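Local atomic coordinates of DNA-binding transcriptional repressor YiaJ (Escherichia coli, PDB entry 1YSQ), a protein that represses transcription of the yiaKLMNOPQRS operon, which may serve the use of 2,3-diketo-L-gulonate, and is represented here by its C-terminal IclR-type effector-binding domain. Residues A[36-41]-A[59-64]; A[28-33]-A[147-152]; A[133-138]-A[167-172]; A[15-20]-A[174-179]. All blocks are in the same frame, centred on the assembly; numbering follows the deposited sequence.

Contact 1 (A[36-41]-A[59-64]); sequences DDHAIL and GQHMPL
Strands 38-41 and 61-63 run antiparallel, their segment axes 148° apart and 4.4 Å at closest approach. Ala39 and Met62 form the hydrogen-bonded pair, Ala39 N giving to Met62 O and Met62 N returning a nearly straight bond to Ala39 O (N-H...O 173°). Beyond it Leu41 N reaches Gln60 O, and Gly59 N meets Leu41 O at 2.7 Å. This ladder attaches 61-63 as an edge strand of the antiparallel sheet of the GAF-like domain. On the face that carries Ile40 and His61, the rings of His38 and His61 form an offset stack, centroids 4.4 Å apart and planes at 17°, with His38 CD2 over one face of the His61 ring. His38 CG occupies the crowded position between N and carbonyl carbon; ND1 donates to Asp37 OD1 at 2.8 Å, and NE2 is hydrogen-bonded to Glu35, so two carboxylates would probably favour a charged imidazolium. An alanine at His38 removes the ring that stacks on His61 and bonds both carboxylates, and would probably leave these partners less well fixed. On the face with Ala39, Met62 bends at chi3, CE lying 3.8 Å from Leu41 CB. Leu64 lays CG against Asp37 O and CD2 against His38.

Contact 2 (A[28-33]-A[147-152]); sequences TINFSS and AVSISL. With PO4 (phosphate ion), chain B.
Asn30 CG stands anti to its carbonyl carbon (chi1 -48°), and chi2 of 108° turns OD1 toward strand 147-152. Ser151 OG, also anti to its carbonyl carbon, donates to Asn30 OD1 at 2.9 Å, in the carbonyl plane and on a lone pair. Ser149 OG takes the crowded position between N and carbonyl carbon (chi1 77°), which sets it 2.9 Å from both Asn30 OD1 and O3 of a phosphate; its single proton has both acceptors within reach. The ion, probably from the crystallisation liquor, is also bound by Ser67 OG and the backbone N atoms of Ala68 and Met69, consistent with an anion-accepting pocket between this sheet face and the start of helix 68-75, perhaps part of the domain's effector site. Backbone pairing is antiparallel: Asn30 N meets Ser149 O at 2.9 Å, and Ser32 N reaches Ala147 O at 3.0 Å. The other face is apolar. Ile29 CD1 lies beside Ile150 CG1 at 3.8 Å, and Val148 CG2 sits at the edge of the Phe31 ring, 3.7 Å from CD1. Helix 8-25 packs on this apolar face through Leu18 and Leu21, helix 68-75 on the polar one through Met69, while strands 38-45 and 130-137 flank the pair.

Contact 3 (A[133-138]-A[167-172]); sequences IAVPVF and KPLRET
Leu169 projects from helix 167-172 toward strand 133-137, its CG anti to the backbone N (chi1 171°); CD1 lies on Val135, while CD2 reaches Ile133 and also touches Val135 CG1. Tip to tip with Val135, it brings CG to 3.7 Å from Val135 CG2. Val135 CG1 is anti to its carbonyl carbon and CG2 takes the crowded position between N and carbonyl carbon, so both branches face the leucine. Ile133 is met differently: its side chain crosses that of Leu169 obliquely, Ile133 CG2 standing 3.8 Å from Leu169 CD2. That leucine methyl also lies 3.4 Å from Ile133 O, so the side chain reaches down to the strand backbone. Helix and strand run nearly parallel, with 22° between segment axes that approach to 8.4 Å, a gap that Leu169 spans here. A helix thus packs on one face of the antiparallel sheet of this alpha/beta, GAF-like effector domain. An alanine at Leu169, lacking CG and both methyls that touch Val135 and Ile133, would probably loosen helix 162-182 on the sheet. Leu21 of helix 8-25 and Val148 and Ile150 of strand 146-153 also touch Leu169. Thr172 OG1 donates to Pro168 O, which also accepts from Thr172 N, and Lys167 pairs with Glu171. No hydrogen bond joins the two segments; cohesion between them therefore rests on burial of hydrocarbon and van der Waals fit, with charged groups on the helix's outer side.

Contact 4 (A[15-20]-A[174-179]); sequences APHLEA and QAISNE
His17 and Glu179 reach toward each other tip to tip between two antiparallel helices, whose segment axes come no nearer than 9.8 Å. The imidazole is held most closely at its NE2 end: NE2 donates to Glu179 OE1 at 2.6 Å, a short bond but a bent one, with 135° at the hydrogen. The oxygen lies near the ring plane, yet the donor stands above the carboxylate plane, and the two planes are 54° apart. His17 CG is anti to the carbonyl carbon (chi1 -61°), and the glutamate is extended beyond CG. Ala175 CB sits over one ring face, offset toward the CE1-ND1 rim, as a CH-pi contact 3.9 Å from the centroid of the His17 ring. The neighbouring carboxylate would probably raise the basicity of His17 and stabilise its protonated form. His17, Ala175 and Glu179 are all partly exposed, whereas Leu18 and Ile176 are buried. Inward the chemistry thus changes to close-packed hydrocarbon at van der Waals distance: Ile176 CG1 slides past His17 CB at 4.0 Å, and Leu18 CD2 meets Ile176 CD1 at 3.9 Å, the side chains crossing at about a right angle. From there Leu18 continues onto Ile29 and Phe31 of strand 28-35 and Tyr43 of strand 38-45, so helices 8-25 and 162-182 lie side by side on one face of the sheet.

In the fold
The touching residues of contacts 2 and 3 are almost all buried, those of contacts 1 and 4 only partly. Distance alone does not divide them: the centres lie about 5 Å (contact 2), 9 Å (contact 3), 10 Å (contact 1) and 15 Å (contact 4) from the chain's centre. Contacts 1 and 2 are strand pairings of one sheet, separated by the pairing of 38-45 with 28-35, where Ile40 N meets Ser33 O at 2.9 Å. Contact 3 adjoins contact 2 through strand 130-137 and shares helix 162-182 with contact 4. Backbone ladders dominate the strand pairs; the helix contacts rely on side chains, purely apolar in contact 3. Histidine-carboxylate bonds occur in the two less buried contacts, while contact 2 buries hydroxyls and an amide.

Contact 1 (A[36-41]-A[59-64])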
loop_
_atom_site.group_PDB
_atom_site.type_symbol
_atom_site.label_atom_id
_atom_site.label_comp_id
_atom_site.label_asym_id
_atom_site.label_seq_id
_atom_site.Cartn_x
_atom_site.Cartn_y
_atom_site.Cartn_z
ATOM N N ASP A 36 -6.739 2.038 -12.447
ATOM C CA ASP A 36 -6.203 1.142 -13.487
ATOM C C ASP A 36 -4.723 0.729 -13.247
ATOM O O ASP A 36 -4.451 -0.077 -12.361
ATOM C CB ASP A 36 -6.401 1.792 -14.865
ATOM C CG ASP A 36 -6.124 0.851 -16.023
ATOM O OD1 ASP A 36 -5.829 -0.355 -15.806
ATOM O OD2 ASP A 36 -6.162 1.263 -17.204
ATOM N N ASP A 37 -3.786 1.279 -14.025
ATOM C CA ASP A 37 -2.376 0.862 -13.994
ATOM C C ASP A 37 -1.464 1.644 -13.036
ATOM O O ASP A 37 -0.239 1.554 -13.130
ATOM C CB ASP A 37 -1.794 0.853 -15.422
ATOM C CG ASP A 37 -1.575 2.252 -15.980
ATOM O OD1 ASP A 37 -2.271 3.195 -15.544
ATOM O OD2 ASP A 37 -0.720 2.496 -16.857
ATOM N N HIS A 38 -2.068 2.384 -12.104
ATOM C CA HIS A 38 -1.339 3.073 -11.042
ATOM C C HIS A 38 -2.197 3.152 -9.773
ATOM O O HIS A 38 -3.428 3.061 -9.838
ATOM C CB HIS A 38 -0.872 4.479 -11.489
ATOM C CG HIS A 38 -1.944 5.283 -12.149
ATOM N ND1 HIS A 38 -2.413 5.001 -13.419
ATOM C CD2 HIS A 38 -2.684 6.325 -11.699
ATOM C CE1 HIS A 38 -3.385 5.841 -13.724
ATOM N NE2 HIS A 38 -3.560 6.660 -12.704
ATOM N N ALA A 39 -1.537 3.306 -8.631
ATOM C CA ALA A 39 -2.204 3.703 -7.395
ATOM C C ALA A 39 -2.163 5.239 -7.347
ATOM O O ALA A 39 -1.201 5.845 -7.829
ATOM C CB ALA A 39 -1.478 3.090 -6.160
ATOM N N ILE A 40 -3.213 5.863 -6.817
ATOM C CA ILE A 40 -3.198 7.310 -6.583
ATOM C C ILE A 40 -3.130 7.544 -5.095
ATOM O O ILE A 40 -3.991 7.070 -4.342
ATOM C CB ILE A 40 -4.443 8.029 -7.144
ATOM C CG1 ILE A 40 -4.669 7.675 -8.616
ATOM C CG2 ILE A 40 -4.283 9.580 -6.968
ATOM C CD1 ILE A 40 -5.920 8.368 -9.203
ATOM N N LEU A 41 -2.119 8.295 -4.670
ATOM C CA LEU A 41 -2.018 8.665 -3.261
ATOM C C LEU A 41 -3.011 9.769 -2.942
ATOM O O LEU A 41 -2.751 10.933 -3.245
ATOM C CB LEU A 41 -0.585 9.082 -2.891
ATOM C CG LEU A 41 -0.318 9.203 -1.388
ATOM C CD1 LEU A 41 -0.696 7.883 -0.680
ATOM C CD2 LEU A 41 1.146 9.528 -1.135
ATOM N N GLY A 59 -1.776 13.123 -4.457
ATOM C CA GLY A 59 -1.918 13.303 -5.892
ATOM C C GLY A 59 -0.883 12.523 -6.681
ATOM O O GLY A 59 -0.994 12.392 -7.903
ATOM N N GLN A 60 0.113 11.965 -5.992
ATOM C CA GLN A 60 1.132 11.175 -6.681
ATOM C C GLN A 60 0.519 9.928 -7.347
ATOM O O GLN A 60 -0.365 9.286 -6.761
ATOM C CB GLN A 60 2.215 10.735 -5.708
ATOM C CG GLN A 60 3.389 9.997 -6.357
ATOM C CD GLN A 60 4.480 9.689 -5.350
ATOM O OE1 GLN A 60 4.201 9.529 -4.166
ATOM N NE2 GLN A 60 5.719 9.607 -5.813
ATOM N N HIS A 61 1.008 9.594 -8.542
ATOM C CA HIS A 61 0.664 8.334 -9.211
ATOM C C HIS A 61 1.814 7.360 -9.043
ATOM O O HIS A 61 2.946 7.637 -9.426
ATOM C CB HIS A 61 0.383 8.540 -10.696
ATOM C CG HIS A 61 -0.862 9.326 -10.982
ATOM N ND1 HIS A 61 -1.414 9.394 -12.244
ATOM C CD2 HIS A 61 -1.673 10.053 -10.176
ATOM C CE1 HIS A 61 -2.509 10.135 -12.205
ATOM N NE2 HIS A 61 -2.697 10.535 -10.959
ATOM N N MET A 62 1.499 6.219 -8.439
ATOM C CA MET A 62 2.481 5.259 -8.027
ATOM C C MET A 62 2.339 4.010 -8.997
ATOM O O MET A 62 1.228 3.471 -9.127
ATOM C CB MET A 62 2.263 5.069 -6.467
ATOM C CG MET A 62 1.401 6.378 -5.504
ATOM S SD MET A 62 1.781 5.804 -3.931
ATOM C CE MET A 62 0.239 5.383 -3.458
ATOM N N PRO A 63 3.389 3.586 -9.747
ATOM C CA PRO A 63 3.234 2.410 -10.643
ATOM C C PRO A 63 2.922 1.130 -9.856
ATOM O O PRO A 63 3.422 0.949 -8.739
ATOM C CB PRO A 63 4.607 2.262 -11.317
ATOM C CG PRO A 63 5.292 3.586 -11.124
ATOM C CD PRO A 63 4.766 4.119 -9.801
ATOM N N LEU A 64 2.089 0.267 -10.417
ATOM C CA LEU A 64 1.654 -0.931 -9.686
ATOM C C LEU A 64 2.801 -1.854 -9.263
ATOM O O LEU A 64 2.763 -2.411 -8.164
ATOM C CB LEU A 64 0.626 -1.728 -10.501
ATOM C CG LEU A 64 -0.713 -1.023 -10.836
ATOM C CD1 LEU A 64 -1.635 -1.991 -11.570
ATOM C CD2 LEU A 64 -1.412 -0.434 -9.629
HETATM O O HOH W 1 2.380 1.293 -13.704
#

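Contact 2 (A[28-33]-A[147-152])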
loop_
_atom_site.group_PDB
_atom_site.type_symbol
_atom_site.label_atom_id
_atom_site.label_comp_id
_atom_site.label_asym_id
_atom_site.label_seq_id
_atom_site.Cartn_x
_atom_site.Cartn_y
_atom_site.Cartn_z
ATOM N N THR A 28 4.724 7.230 8.946
ATOM C CA THR A 28 4.013 7.664 7.730
ATOM C C THR A 28 2.834 6.749 7.417
ATOM O O THR A 28 3.022 5.515 7.323
ATOM C CB THR A 28 4.959 7.590 6.532
ATOM O OG1 THR A 28 6.075 8.484 6.718
ATOM C CG2 THR A 28 4.238 8.083 5.223
ATOM N N ILE A 29 1.651 7.340 7.231
ATOM C CA ILE A 29 0.477 6.578 6.819
ATOM C C ILE A 29 0.074 7.036 5.429
ATOM O O ILE A 29 -0.103 8.228 5.201
ATOM C CB ILE A 29 -0.713 6.745 7.827
ATOM C CG1 ILE A 29 -0.287 6.446 9.280
ATOM C CG2 ILE A 29 -1.946 5.903 7.398
ATOM C CD1 ILE A 29 0.394 5.087 9.542
ATOM N N ASN A 30 -0.059 6.078 4.506
ATOM C CA ASN A 30 -0.458 6.338 3.116
ATOM C C ASN A 30 -1.803 5.698 2.856
ATOM O O ASN A 30 -2.082 4.595 3.345
ATOM C CB ASN A 30 0.535 5.696 2.129
ATOM C CG ASN A 30 1.981 6.001 2.470
ATOM O OD1 ASN A 30 2.735 5.136 2.933
ATOM N ND2 ASN A 30 2.372 7.233 2.253
ATOM N N PHE A 31 -2.615 6.372 2.051
ATOM C CA PHE A 31 -3.927 5.839 1.679
ATOM C C PHE A 31 -4.141 6.115 0.202
ATOM O O PHE A 31 -4.118 7.272 -0.234
ATOM C CB PHE A 31 -5.011 6.510 2.526
ATOM C CG PHE A 31 -6.388 5.950 2.323
ATOM C CD1 PHE A 31 -6.672 4.616 2.618
ATOM C CD2 PHE A 31 -7.418 6.761 1.879
ATOM C CE1 PHE A 31 -7.970 4.093 2.434
ATOM C CE2 PHE A 31 -8.721 6.236 1.705
ATOM C CZ PHE A 31 -8.983 4.906 1.978
ATOM N N SER A 32 -4.316 5.047 -0.568
ATOM C CA SER A 32 -4.456 5.179 -2.008
ATOM C C SER A 32 -5.772 4.612 -2.525
ATOM O O SER A 32 -6.446 3.846 -1.820
ATOM C CB SER A 32 -3.283 4.491 -2.719
ATOM O OG SER A 32 -3.466 3.073 -2.693
ATOM N N SER A 33 -6.123 5.015 -3.752
ATOM C CA SER A 33 -7.163 4.366 -4.544
ATOM C C SER A 33 -6.471 3.755 -5.756
ATOM O O SER A 33 -5.316 4.084 -6.062
ATOM C CB SER A 33 -8.231 5.375 -4.994
ATOM O OG SER A 33 -7.633 6.385 -5.810
ATOM N N ALA A 147 -6.380 1.085 -0.497
ATOM C CA ALA A 147 -5.386 0.339 0.260
ATOM C C ALA A 147 -4.686 1.298 1.215
ATOM O O ALA A 147 -4.661 2.515 0.989
ATOM C CB ALA A 147 -4.382 -0.324 -0.701
ATOM N N VAL A 148 -4.122 0.747 2.283
ATOM C CA VAL A 148 -3.453 1.558 3.295
ATOM C C VAL A 148 -2.038 1.020 3.452
ATOM O O VAL A 148 -1.836 -0.190 3.399
ATOM C CB VAL A 148 -4.142 1.431 4.686
ATOM C CG1 VAL A 148 -3.510 2.391 5.726
ATOM C CG2 VAL A 148 -5.644 1.654 4.601
ATOM N N SER A 149 -1.065 1.906 3.678
ATOM C CA SER A 149 0.288 1.434 3.955
ATOM C C SER A 149 1.006 2.242 5.024
ATOM O O SER A 149 0.630 3.385 5.303
ATOM C CB SER A 149 1.109 1.348 2.650
ATOM O OG SER A 149 1.540 2.626 2.210
ATOM N N ILE A 150 2.002 1.617 5.655
ATOM C CA ILE A 150 2.888 2.298 6.595
ATOM C C ILE A 150 4.279 2.313 5.978
ATOM O O ILE A 150 4.770 1.259 5.564
ATOM C CB ILE A 150 2.943 1.545 7.963
ATOM C CG1 ILE A 150 1.569 1.546 8.651
ATOM C CG2 ILE A 150 4.039 2.165 8.857
ATOM C CD1 ILE A 150 1.488 0.670 9.958
ATOM N N SER A 151 4.928 3.486 5.916
ATOM C CA SER A 151 6.317 3.550 5.446
ATOM C C SER A 151 7.210 3.813 6.642
ATOM O O SER A 151 6.842 4.577 7.542
ATOM C CB SER A 151 6.546 4.678 4.414
ATOM O OG SER A 151 5.535 4.740 3.417
ATOM N N LEU A 152 8.386 3.191 6.637
ATOM C CA LEU A 152 9.354 3.361 7.712
ATOM C C LEU A 152 10.716 2.886 7.225
ATOM O O LEU A 152 10.807 2.253 6.168
ATOM C CB LEU A 152 8.917 2.595 8.974
ATOM C CG LEU A 152 8.976 1.061 8.992
ATOM C CD1 LEU A 152 8.815 0.567 10.436
ATOM C CD2 LEU A 152 7.930 0.413 8.099
HETATM P P PO4 B . 3.459 1.995 -1.215
HETATM O O1 PO4 B . 4.758 1.190 -1.399
HETATM O O2 PO4 B . 2.240 1.136 -1.314
HETATM O O3 PO4 B . 3.451 2.757 0.098
HETATM O O4 PO4 B . 3.436 3.000 -2.355
HETATM O O HOH W 2 7.794 7.186 8.497
#

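Contact 3 (A[133-138]-A[167-172])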
loop_
_atom_site.group_PDB
_atom_site.type_symbol
_atom_site.label_atom_id
_atom_site.label_comp_id
_atom_site.label_asym_id
_atom_site.label_seq_id
_atom_site.Cartn_x
_atom_site.Cartn_y
_atom_site.Cartn_z
ATOM N N ILE A 133 4.646 -1.588 4.576
ATOM C CA ILE A 133 3.701 -2.715 4.772
ATOM C C ILE A 133 2.343 -2.195 4.330
ATOM O O ILE A 133 1.962 -1.092 4.718
ATOM C CB ILE A 133 3.615 -3.139 6.258
ATOM C CG1 ILE A 133 5.001 -3.347 6.864
ATOM C CG2 ILE A 133 2.779 -4.444 6.418
ATOM C CD1 ILE A 133 4.998 -3.261 8.396
ATOM N N ALA A 134 1.607 -2.978 3.541
ATOM C CA ALA A 134 0.344 -2.500 2.977
ATOM C C ALA A 134 -0.748 -3.567 3.115
ATOM O O ALA A 134 -0.453 -4.779 3.164
ATOM C CB ALA A 134 0.532 -2.116 1.505
ATOM N N VAL A 135 -1.995 -3.107 3.207
ATOM C CA VAL A 135 -3.167 -3.977 3.273
ATOM C C VAL A 135 -4.297 -3.448 2.366
ATOM O O VAL A 135 -4.382 -2.249 2.103
ATOM C CB VAL A 135 -3.725 -4.118 4.728
ATOM C CG1 VAL A 135 -2.764 -4.889 5.626
ATOM C CG2 VAL A 135 -4.082 -2.746 5.329
ATOM N N PRO A 136 -5.167 -4.340 1.894
ATOM C CA PRO A 136 -6.364 -3.938 1.135
ATOM C C PRO A 136 -7.469 -3.352 2.017
ATOM O O PRO A 136 -7.541 -3.689 3.196
ATOM C CB PRO A 136 -6.841 -5.263 0.525
ATOM C CG PRO A 136 -6.385 -6.324 1.538
ATOM C CD PRO A 136 -5.049 -5.812 2.013
ATOM N N VAL A 137 -8.294 -2.463 1.446
ATOM C CA VAL A 137 -9.561 -2.041 2.043
ATOM C C VAL A 137 -10.612 -2.641 1.117
ATOM O O VAL A 137 -10.672 -2.298 -0.060
ATOM C CB VAL A 137 -9.714 -0.496 2.078
ATOM C CG1 VAL A 137 -11.137 -0.072 2.544
ATOM C CG2 VAL A 137 -8.630 0.119 2.950
ATOM N N PHE A 138 -11.396 -3.584 1.623
ATOM C CA PHE A 138 -12.340 -4.296 0.762
ATOM C C PHE A 138 -13.664 -3.543 0.657
ATOM O O PHE A 138 -14.115 -2.947 1.643
ATOM C CB PHE A 138 -12.598 -5.710 1.324
ATOM C CG PHE A 138 -11.422 -6.649 1.183
ATOM C CD1 PHE A 138 -11.088 -7.189 -0.062
ATOM C CD2 PHE A 138 -10.665 -7.004 2.305
ATOM C CE1 PHE A 138 -9.997 -8.074 -0.199
ATOM C CE2 PHE A 138 -9.571 -7.883 2.190
ATOM C CZ PHE A 138 -9.241 -8.419 0.918
ATOM N N LYS A 167 -0.594 -5.871 12.543
ATOM C CA LYS A 167 -1.810 -5.984 13.338
ATOM C C LYS A 167 -2.666 -4.693 13.422
ATOM O O LYS A 167 -3.834 -4.741 13.035
ATOM C CB LYS A 167 -1.532 -6.584 14.712
ATOM C CG LYS A 167 -2.796 -7.017 15.424
ATOM C CD LYS A 167 -2.459 -7.634 16.755
ATOM C CE LYS A 167 -3.343 -7.065 17.836
ATOM N NZ LYS A 167 -4.368 -8.069 18.183
ATOM N N PRO A 168 -2.139 -3.570 13.919
ATOM C CA PRO A 168 -2.924 -2.320 13.935
ATOM C C PRO A 168 -3.230 -1.807 12.526
ATOM O O PRO A 168 -4.277 -1.203 12.304
ATOM C CB PRO A 168 -2.023 -1.324 14.694
ATOM C CG PRO A 168 -0.641 -1.910 14.609
ATOM C CD PRO A 168 -0.820 -3.400 14.565
ATOM N N LEU A 169 -2.321 -2.045 11.582
ATOM C CA LEU A 169 -2.532 -1.627 10.190
ATOM C C LEU A 169 -3.762 -2.335 9.627
ATOM O O LEU A 169 -4.641 -1.709 9.014
ATOM C CB LEU A 169 -1.301 -1.979 9.335
ATOM C CG LEU A 169 -1.465 -1.788 7.816
ATOM C CD1 LEU A 169 -1.835 -0.351 7.444
ATOM C CD2 LEU A 169 -0.194 -2.211 7.122
ATOM N N ARG A 170 -3.840 -3.643 9.855
ATOM C CA ARG A 170 -4.989 -4.388 9.361
ATOM C C ARG A 170 -6.279 -3.980 10.094
ATOM O O ARG A 170 -7.344 -3.822 9.471
ATOM C CB ARG A 170 -4.754 -5.891 9.439
ATOM C CG ARG A 170 -6.010 -6.706 9.079
ATOM C CD ARG A 170 -5.803 -8.204 9.163
ATOM N NE ARG A 170 -5.325 -8.601 10.490
ATOM C CZ ARG A 170 -4.109 -9.085 10.741
ATOM N NH1 ARG A 170 -3.226 -9.263 9.750
ATOM N NH2 ARG A 170 -3.785 -9.398 11.982
ATOM N N GLU A 171 -6.181 -3.778 11.405
ATOM C CA GLU A 171 -7.349 -3.342 12.176
ATOM C C GLU A 171 -7.897 -2.011 11.632
ATOM O O GLU A 171 -9.113 -1.807 11.579
ATOM C CB GLU A 171 -7.005 -3.236 13.658
ATOM C CG GLU A 171 -6.888 -4.597 14.335
ATOM C CD GLU A 171 -6.222 -4.539 15.696
ATOM O OE1 GLU A 171 -5.828 -3.437 16.134
ATOM O OE2 GLU A 171 -6.086 -5.606 16.323
ATOM N N THR A 172 -6.980 -1.125 11.240
ATOM C CA THR A 172 -7.327 0.156 10.629
ATOM C C THR A 172 -8.087 -0.044 9.306
ATOM O O THR A 172 -9.175 0.523 9.141
ATOM C CB THR A 172 -6.053 1.001 10.452
ATOM O OG1 THR A 172 -5.492 1.307 11.749
ATOM C CG2 THR A 172 -6.359 2.369 9.822
#

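Contact 4 (A[15-20]-A[174-179])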
loop_
_atom_site.group_PDB
_atom_site.type_symbol
_atom_site.label_atom_id
_atom_site.label_comp_id
_atom_site.label_asym_id
_atom_site.label_seq_id
_atom_site.Cartn_x
_atom_site.Cartn_y
_atom_site.Cartn_z
ATOM N N ALA A 15 -10.304 9.084 7.489
ATOM C CA ALA A 15 -9.381 9.989 8.197
ATOM C C ALA A 15 -9.205 9.765 9.717
ATOM O O ALA A 15 -8.077 9.723 10.176
ATOM C CB ALA A 15 -9.693 11.474 7.887
ATOM N N PRO A 16 -10.276 9.588 10.501
ATOM C CA PRO A 16 -10.101 9.372 11.947
ATOM C C PRO A 16 -9.271 8.119 12.232
ATOM O O PRO A 16 -8.475 8.082 13.182
ATOM C CB PRO A 16 -11.530 9.150 12.452
ATOM C CG PRO A 16 -12.416 9.686 11.405
ATOM C CD PRO A 16 -11.696 9.527 10.107
ATOM N N HIS A 17 -9.484 7.093 11.404
ATOM C CA HIS A 17 -8.808 5.813 11.552
ATOM C C HIS A 17 -7.342 5.908 11.138
ATOM O O HIS A 17 -6.474 5.350 11.804
ATOM C CB HIS A 17 -9.518 4.737 10.723
ATOM C CG HIS A 17 -10.934 4.507 11.134
ATOM N ND1 HIS A 17 -11.268 3.875 12.310
ATOM C CD2 HIS A 17 -12.103 4.850 10.542
ATOM C CE1 HIS A 17 -12.584 3.819 12.417
ATOM N NE2 HIS A 17 -13.115 4.406 11.358
ATOM N N LEU A 18 -7.077 6.600 10.030
ATOM C CA LEU A 18 -5.706 6.780 9.567
ATOM C C LEU A 18 -4.915 7.646 10.552
ATOM O O LEU A 18 -3.766 7.339 10.873
ATOM C CB LEU A 18 -5.685 7.357 8.142
ATOM C CG LEU A 18 -6.375 6.465 7.099
ATOM C CD1 LEU A 18 -6.621 7.235 5.812
ATOM C CD2 LEU A 18 -5.563 5.211 6.827
ATOM N N GLU A 19 -5.537 8.717 11.052
ATOM C CA GLU A 19 -4.889 9.544 12.083
ATOM C C GLU A 19 -4.546 8.742 13.340
ATOM O O GLU A 19 -3.455 8.860 13.897
ATOM C CB GLU A 19 -5.798 10.715 12.472
ATOM C CG GLU A 19 -5.865 11.811 11.422
ATOM C CD GLU A 19 -6.710 12.989 11.885
ATOM O OE1 GLU A 19 -6.916 13.135 13.110
ATOM O OE2 GLU A 19 -7.162 13.757 11.031
ATOM N N ALA A 20 -5.501 7.941 13.792
ATOM C CA ALA A 20 -5.281 7.044 14.925
ATOM C C ALA A 20 -4.067 6.151 14.706
ATOM O O ALA A 20 -3.248 5.974 15.608
ATOM C CB ALA A 20 -6.537 6.192 15.185
ATOM N N GLN A 174 -9.651 -2.737 8.301
ATOM C CA GLN A 174 -10.912 -3.419 8.591
ATOM C C GLN A 174 -12.002 -2.430 9.007
ATOM O O GLN A 174 -13.135 -2.532 8.543
ATOM C CB GLN A 174 -10.726 -4.465 9.692
ATOM C CG GLN A 174 -10.069 -5.767 9.224
ATOM C CD GLN A 174 -9.626 -6.660 10.398
ATOM O OE1 GLN A 174 -9.373 -6.171 11.512
ATOM N NE2 GLN A 174 -9.548 -7.963 10.152
ATOM N N ALA A 175 -11.648 -1.479 9.873
ATOM C CA ALA A 175 -12.591 -0.468 10.350
ATOM C C ALA A 175 -13.111 0.406 9.192
ATOM O O ALA A 175 -14.324 0.628 9.066
ATOM C CB ALA A 175 -11.950 0.390 11.437
ATOM N N ILE A 176 -12.188 0.876 8.348
ATOM C CA ILE A 176 -12.544 1.615 7.133
ATOM C C ILE A 176 -13.454 0.788 6.214
ATOM O O ILE A 176 -14.488 1.268 5.755
ATOM C CB ILE A 176 -11.264 2.078 6.367
ATOM C CG1 ILE A 176 -10.413 3.007 7.254
ATOM C CG2 ILE A 176 -11.639 2.743 5.011
ATOM C CD1 ILE A 176 -8.983 3.278 6.729
ATOM N N SER A 177 -13.065 -0.452 5.944
ATOM C CA SER A 177 -13.855 -1.323 5.084
ATOM C C SER A 177 -15.270 -1.561 5.639
ATOM O O SER A 177 -16.263 -1.536 4.884
ATOM C CB SER A 177 -13.139 -2.655 4.900
ATOM O OG SER A 177 -13.973 -3.568 4.225
ATOM N N ASN A 178 -15.343 -1.791 6.949
ATOM C CA ASN A 178 -16.603 -2.055 7.647
ATOM C C ASN A 178 -17.525 -0.843 7.593
ATOM O O ASN A 178 -18.709 -0.976 7.298
ATOM C CB ASN A 178 -16.340 -2.485 9.101
ATOM C CG ASN A 178 -15.815 -3.910 9.202
ATOM O OD1 ASN A 178 -15.940 -4.698 8.255
ATOM N ND2 ASN A 178 -15.219 -4.253 10.352
ATOM N N GLU A 179 -16.966 0.335 7.858
ATOM C CA GLU A 179 -17.707 1.590 7.768
ATOM C C GLU A 179 -18.141 1.934 6.345
ATOM O O GLU A 179 -19.240 2.441 6.142
ATOM C CB GLU A 179 -16.897 2.739 8.358
ATOM C CG GLU A 179 -17.048 2.842 9.867
ATOM C CD GLU A 179 -16.106 3.849 10.499
ATOM O OE1 GLU A 179 -15.604 3.547 11.606
ATOM O OE2 GLU A 179 -15.876 4.930 9.907
#